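Local coordinates for protein alpha-rhamnosidase (Dictyoglomus thermophilum, PDB 6I60) that probably releases terminal non-reducing alpha-L-rhamnose from alpha-L-rhamnosides by hydrolysis, as a multidomain bacterial glycoside hydrolase, at residues I886-K900 with E923-Y937. Sequence-based numbering, arbitrary orientation.
Sequences ISVPVNSEGEVHVPK and ENEKYIVIRVGSGSY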
loop_
_atom_site.group_PDB
_atom_site.type_symbol
_atom_site.label_atom_id
_atom_site.label_comp_id
_atom_site.label_asym_id
_atom_site.label_seq_id
_atom_site.Cartn_x
_atom_site.Cartn_y
_atom_site.Cartn_z
ATOM N N ILE A 886 14.185 -21.111 -13.517
ATOM C CA ILE A 886 13.815 -19.705 -13.594
ATOM C C ILE A 886 12.828 -19.510 -14.737
ATOM O O ILE A 886 12.698 -20.346 -15.635
ATOM C CB ILE A 886 15.041 -18.786 -13.778
ATOM C CG1 ILE A 886 15.657 -18.990 -15.164
ATOM C CG2 ILE A 886 16.068 -19.039 -12.685
ATOM C CD1 ILE A 886 16.532 -17.840 -15.617
ATOM N N SER A 887 12.122 -18.383 -14.686
ATOM C CA SER A 887 11.174 -18.006 -15.727
ATOM C C SER A 887 11.322 -16.518 -15.997
ATOM O O SER A 887 11.201 -15.703 -15.077
ATOM C CB SER A 887 9.739 -18.345 -15.317
ATOM O OG SER A 887 9.466 -19.718 -15.535
ATOM N N VAL A 888 11.590 -16.168 -17.252
ATOM C CA VAL A 888 11.774 -14.787 -17.673
ATOM C C VAL A 888 10.673 -14.459 -18.682
ATOM O O VAL A 888 10.528 -15.182 -19.666
ATOM C CB VAL A 888 13.157 -14.536 -18.295
ATOM C CG1 VAL A 888 13.387 -13.045 -18.506
ATOM C CG2 VAL A 888 14.248 -15.137 -17.418
ATOM N N PRO A 889 9.900 -13.399 -18.481
ATOM C CA PRO A 889 8.871 -13.033 -19.459
ATOM C C PRO A 889 9.490 -12.343 -20.668
ATOM O O PRO A 889 10.673 -12.000 -20.694
ATOM C CB PRO A 889 7.969 -12.081 -18.671
ATOM C CG PRO A 889 8.895 -11.426 -17.699
ATOM C CD PRO A 889 9.971 -12.440 -17.361
ATOM N N VAL A 890 8.652 -12.142 -21.685
ATOM C CA VAL A 890 9.106 -11.497 -22.913
ATOM C C VAL A 890 9.396 -10.016 -22.646
ATOM O O VAL A 890 8.758 -9.376 -21.798
ATOM C CB VAL A 890 8.062 -11.673 -24.032
ATOM C CG1 VAL A 890 8.672 -11.399 -25.389
ATOM C CG2 VAL A 890 7.478 -13.082 -24.011
ATOM N N ASN A 891 10.376 -9.473 -23.380
ATOM C CA ASN A 891 10.891 -8.109 -23.189
ATOM C C ASN A 891 11.657 -7.986 -21.871
ATOM O O ASN A 891 11.608 -6.955 -21.201
ATOM C CB ASN A 891 9.784 -7.052 -23.269
ATOM C CG ASN A 891 10.295 -5.715 -23.758
ATOM O OD1 ASN A 891 10.892 -5.625 -24.832
ATOM N ND2 ASN A 891 10.066 -4.667 -22.975
ATOM N N SER A 892 12.383 -9.039 -21.506
ATOM C CA SER A 892 13.210 -9.030 -20.309
ATOM C C SER A 892 14.348 -10.021 -20.497
ATOM O O SER A 892 14.248 -10.968 -21.282
ATOM C CB SER A 892 12.397 -9.375 -19.058
ATOM O OG SER A 892 13.248 -9.767 -17.997
ATOM N N GLU A 893 15.439 -9.789 -19.771
ATOM C CA GLU A 893 16.605 -10.655 -19.826
ATOM C C GLU A 893 16.966 -11.117 -18.421
ATOM O O GLU A 893 16.733 -10.411 -17.436
ATOM C CB GLU A 893 17.806 -9.951 -20.479
ATOM C CG GLU A 893 18.452 -8.873 -19.623
ATOM C CD GLU A 893 19.473 -8.054 -20.391
ATOM O OE1 GLU A 893 19.106 -6.977 -20.912
ATOM O OE2 GLU A 893 20.643 -8.487 -20.476
ATOM N N GLY A 894 17.533 -12.317 -18.341
ATOM C CA GLY A 894 17.883 -12.933 -17.075
ATOM C C GLY A 894 19.385 -13.058 -16.918
ATOM O O GLY A 894 20.107 -13.291 -17.890
ATOM N N GLU A 895 19.853 -12.904 -15.682
ATOM C CA GLU A 895 21.268 -13.035 -15.334
ATOM C C GLU A 895 21.355 -14.019 -14.171
ATOM O O GLU A 895 21.212 -13.634 -13.008
ATOM C CB GLU A 895 21.874 -11.678 -14.986
ATOM C CG GLU A 895 23.363 -11.720 -14.683
ATOM C CD GLU A 895 23.970 -10.336 -14.549
ATOM O OE1 GLU A 895 23.937 -9.572 -15.537
ATOM O OE2 GLU A 895 24.481 -10.013 -13.454
ATOM N N VAL A 896 21.585 -15.289 -14.488
ATOM C CA VAL A 896 21.643 -16.333 -13.473
ATOM C C VAL A 896 22.998 -16.298 -12.780
ATOM O O VAL A 896 24.043 -16.145 -13.424
ATOM C CB VAL A 896 21.374 -17.710 -14.105
ATOM C CG1 VAL A 896 21.037 -18.729 -13.029
ATOM C CG2 VAL A 896 20.253 -17.610 -15.122
ATOM N N HIS A 897 22.985 -16.443 -11.456
ATOM C CA HIS A 897 24.196 -16.479 -10.637
ATOM C C HIS A 897 24.196 -17.801 -9.879
ATOM O O HIS A 897 23.772 -17.874 -8.723
ATOM C CB HIS A 897 24.266 -15.279 -9.678
ATOM C CG HIS A 897 24.580 -13.980 -10.351
ATOM N ND1 HIS A 897 24.817 -12.817 -9.649
ATOM C CD2 HIS A 897 24.696 -13.658 -11.661
ATOM C CE1 HIS A 897 25.065 -11.836 -10.497
ATOM N NE2 HIS A 897 24.998 -12.320 -11.725
ATOM N N VAL A 898 24.669 -18.853 -10.539
ATOM C CA VAL A 898 24.750 -20.176 -9.927
ATOM C C VAL A 898 25.904 -20.179 -8.931
ATOM O O VAL A 898 27.061 -19.972 -9.324
ATOM C CB VAL A 898 24.921 -21.274 -10.989
ATOM C CG1 VAL A 898 24.790 -22.647 -10.357
ATOM C CG2 VAL A 898 23.900 -21.100 -12.106
ATOM N N PRO A 899 25.644 -20.397 -7.642
ATOM C CA PRO A 899 26.737 -20.409 -6.661
ATOM C C PRO A 899 27.555 -21.687 -6.748
ATOM O O PRO A 899 27.016 -22.794 -6.842
ATOM C CB PRO A 899 26.006 -20.309 -5.317
ATOM C CG PRO A 899 24.668 -20.916 -5.577
ATOM C CD PRO A 899 24.330 -20.635 -7.020
ATOM N N LYS A 900 28.877 -21.524 -6.716
ATOM C CA LYS A 900 29.803 -22.653 -6.802
ATOM C C LYS A 900 30.007 -23.208 -5.399
ATOM O O LYS A 900 30.843 -22.729 -4.631
ATOM C CB LYS A 900 31.121 -22.224 -7.438
ATOM C CG LYS A 900 30.975 -21.208 -8.558
ATOM C CD LYS A 900 32.206 -21.189 -9.445
ATOM C CE LYS A 900 33.307 -20.337 -8.839
ATOM N NZ LYS A 900 34.337 -19.969 -9.849
ATOM N N GLU A 923 32.478 -16.449 -14.833
ATOM C CA GLU A 923 32.530 -16.749 -13.408
ATOM C C GLU A 923 33.389 -15.701 -12.719
ATOM O O GLU A 923 34.248 -15.069 -13.339
ATOM C CB GLU A 923 33.074 -18.158 -13.145
ATOM C CG GLU A 923 34.507 -18.378 -13.595
ATOM C CD GLU A 923 34.859 -19.849 -13.700
ATOM O OE1 GLU A 923 34.935 -20.365 -14.836
ATOM O OE2 GLU A 923 35.057 -20.490 -12.645
ATOM N N ASN A 924 33.143 -15.521 -11.424
ATOM C CA ASN A 924 33.838 -14.520 -10.624
ATOM C C ASN A 924 34.346 -15.129 -9.328
ATOM O O ASN A 924 34.295 -14.507 -8.263
ATOM C CB ASN A 924 32.931 -13.324 -10.339
ATOM C CG ASN A 924 31.683 -13.707 -9.567
ATOM O OD1 ASN A 924 31.358 -14.888 -9.427
ATOM N ND2 ASN A 924 30.974 -12.706 -9.059
ATOM N N GLU A 925 34.827 -16.369 -9.400
ATOM C CA GLU A 925 35.388 -17.132 -8.289
ATOM C C GLU A 925 34.373 -17.415 -7.182
ATOM O O GLU A 925 34.746 -17.994 -6.154
ATOM C CB GLU A 925 36.620 -16.447 -7.677
ATOM C CG GLU A 925 37.698 -16.058 -8.700
ATOM C CD GLU A 925 37.828 -17.063 -9.834
ATOM O OE1 GLU A 925 37.728 -16.656 -11.012
ATOM O OE2 GLU A 925 38.033 -18.261 -9.545
ATOM N N LYS A 926 33.105 -17.035 -7.353
ATOM C CA LYS A 926 32.079 -17.307 -6.350
ATOM C C LYS A 926 30.804 -17.808 -7.016
ATOM O O LYS A 926 30.065 -18.612 -6.436
ATOM C CB LYS A 926 31.786 -16.064 -5.504
ATOM C CG LYS A 926 32.469 -16.055 -4.143
ATOM C CD LYS A 926 31.666 -15.255 -3.120
ATOM C CE LYS A 926 32.164 -15.518 -1.707
ATOM N NZ LYS A 926 31.047 -15.728 -0.748
ATOM N N TYR A 927 30.539 -17.346 -8.236
ATOM C CA TYR A 927 29.341 -17.716 -8.970
ATOM C C TYR A 927 29.704 -18.165 -10.381
ATOM O O TYR A 927 30.828 -17.975 -10.854
ATOM C CB TYR A 927 28.345 -16.549 -9.038
ATOM C CG TYR A 927 27.765 -16.142 -7.703
ATOM C CD1 TYR A 927 26.734 -16.867 -7.117
ATOM C CD2 TYR A 927 28.242 -15.024 -7.033
ATOM C CE1 TYR A 927 26.200 -16.493 -5.897
ATOM C CE2 TYR A 927 27.715 -14.641 -5.815
ATOM C CZ TYR A 927 26.696 -15.377 -5.252
ATOM O OH TYR A 927 26.174 -14.990 -4.038
ATOM N N ILE A 928 28.727 -18.776 -11.045
ATOM C CA ILE A 928 28.786 -19.071 -12.473
ATOM C C ILE A 928 27.687 -18.257 -13.142
ATOM O O ILE A 928 26.505 -18.403 -12.802
ATOM C CB ILE A 928 28.624 -20.572 -12.764
ATOM C CG1 ILE A 928 29.949 -21.304 -12.532
ATOM C CG2 ILE A 928 28.138 -20.797 -14.190
ATOM C CD1 ILE A 928 30.936 -21.175 -13.678
ATOM N N VAL A 929 28.074 -17.399 -14.078
ATOM C CA VAL A 929 27.158 -16.433 -14.674
ATOM C C VAL A 929 26.586 -17.003 -15.964
ATOM O O VAL A 929 27.332 -17.434 -16.853
ATOM C CB VAL A 929 27.866 -15.093 -14.931
ATOM C CG1 VAL A 929 26.893 -14.088 -15.524
ATOM C CG2 VAL A 929 28.473 -14.563 -13.642
ATOM N N ILE A 930 25.259 -17.002 -16.066
ATOM C CA ILE A 930 24.545 -17.429 -17.263
ATOM C C ILE A 930 23.579 -16.319 -17.651
ATOM O O ILE A 930 22.835 -15.814 -16.804
ATOM C CB ILE A 930 23.787 -18.753 -17.042
ATOM C CG1 ILE A 930 24.745 -19.848 -16.566
ATOM C CG2 ILE A 930 23.080 -19.185 -18.315
ATOM C CD1 ILE A 930 24.054 -21.002 -15.870
ATOM N N ARG A 931 23.599 -15.936 -18.924
ATOM C CA ARG A 931 22.736 -14.885 -19.450
ATOM C C ARG A 931 21.723 -15.513 -20.394
ATOM O O ARG A 931 22.104 -16.166 -21.372
ATOM C CB ARG A 931 23.556 -13.812 -20.168
ATOM C CG ARG A 931 24.276 -12.865 -19.229
ATOM C CD ARG A 931 25.397 -12.124 -19.936
ATOM N NE ARG A 931 26.555 -11.928 -19.067
ATOM C CZ ARG A 931 26.614 -11.028 -18.090
ATOM N NH1 ARG A 931 25.580 -10.232 -17.850
ATOM N NH2 ARG A 931 27.711 -10.922 -17.351
ATOM N N VAL A 932 20.437 -15.320 -20.099
ATOM C CA VAL A 932 19.351 -15.886 -20.886
ATOM C C VAL A 932 18.352 -14.783 -21.217
ATOM O O VAL A 932 18.400 -13.681 -20.668
ATOM C CB VAL A 932 18.645 -17.055 -20.163
ATOM C CG1 VAL A 932 19.646 -18.136 -19.779
ATOM C CG2 VAL A 932 17.889 -16.553 -18.937
ATOM N N GLY A 933 17.441 -15.099 -22.134
ATOM C CA GLY A 933 16.353 -14.201 -22.468
ATOM C C GLY A 933 15.030 -14.689 -21.917
ATOM O O GLY A 933 14.991 -15.308 -20.851
ATOM N N SER A 934 13.942 -14.429 -22.637
ATOM C CA SER A 934 12.626 -14.852 -22.176
ATOM C C SER A 934 12.474 -16.367 -22.282
ATOM O O SER A 934 13.044 -17.011 -23.166
ATOM C CB SER A 934 11.528 -14.154 -22.983
ATOM O OG SER A 934 11.502 -14.597 -24.330
ATOM N N GLY A 935 11.702 -16.932 -21.359
ATOM C CA GLY A 935 11.405 -18.349 -21.336
ATOM C C GLY A 935 11.718 -18.972 -19.992
ATOM O O GLY A 935 12.142 -18.309 -19.047
ATOM N N SER A 936 11.497 -20.282 -19.920
ATOM C CA SER A 936 11.763 -21.069 -18.724
ATOM C C SER A 936 12.994 -21.938 -18.939
ATOM O O SER A 936 13.158 -22.546 -20.001
ATOM C CB SER A 936 10.560 -21.946 -18.364
ATOM O OG SER A 936 9.355 -21.204 -18.425
ATOM N N TYR A 937 13.855 -21.999 -17.925
ATOM C CA TYR A 937 15.103 -22.740 -18.018
ATOM C C TYR A 937 15.330 -23.531 -16.739
ATOM O O TYR A 937 14.929 -23.111 -15.649
ATOM C CB TYR A 937 16.297 -21.808 -18.267
ATOM C CG TYR A 937 16.140 -20.900 -19.466
ATOM C CD1 TYR A 937 15.561 -19.645 -19.339
ATOM C CD2 TYR A 937 16.577 -21.296 -20.723
ATOM C CE1 TYR A 937 15.416 -18.813 -20.429
ATOM C CE2 TYR A 937 16.437 -20.469 -21.818
ATOM C CZ TYR A 937 15.856 -19.228 -21.666
ATOM O OH TYR A 937 15.714 -18.398 -22.753
#
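Val896 and Ile930 form a hydrogen-bonded pair of the antiparallel strands 893-899 and 927-932, and their side chains lie side by side, pointing the same way, with CB atoms 3.9 Å apart. Val898 CG2 slants across to Ile930 CD1; beta-branched residues suit both the extended backbone and this apolar face. From the facing sheet Ile886 reaches across, its CD1 meeting Val932 CG2 tip to tip at 3.8 Å. Gly894 leaves room for Val932, whose CG2 lies 4.1 Å from Gly894 CA.

The other face is more polar. Glu895 runs alongside Arg931, its CG anti to the backbone N (chi1 -177°), and OE1 forms a salt bridge with NH1 at 2.9 Å, carboxylate and guanidinium planes turned 74° apart. Glu895 OE2 accepts a hydrogen bond from His897 NE2 on its anti lone pair, while Glu922 holds Arg931 NH2. Next along, the Tyr927 ring sits obliquely to that of His897 and packs its CE1 against Pro899 CB.

Just beyond the strand, Lys900, bent at chi3 (-82°), lays CD against Ile928 CG1, and its NZ makes a salt bridge with Glu923 OE2 at 2.9 Å, while Tyr915 hydrogen-bonds OE1.

Strand 886-888, preceding 893-899, pairs antiparallel with 935-937, which follows 927-932. The two pairs belong to different sheets of a C-terminal beta-sandwich: Met884 and Phe939 pack on the apolar face of 893-899 and 927-932, and strand 846-849 flanks 893-899.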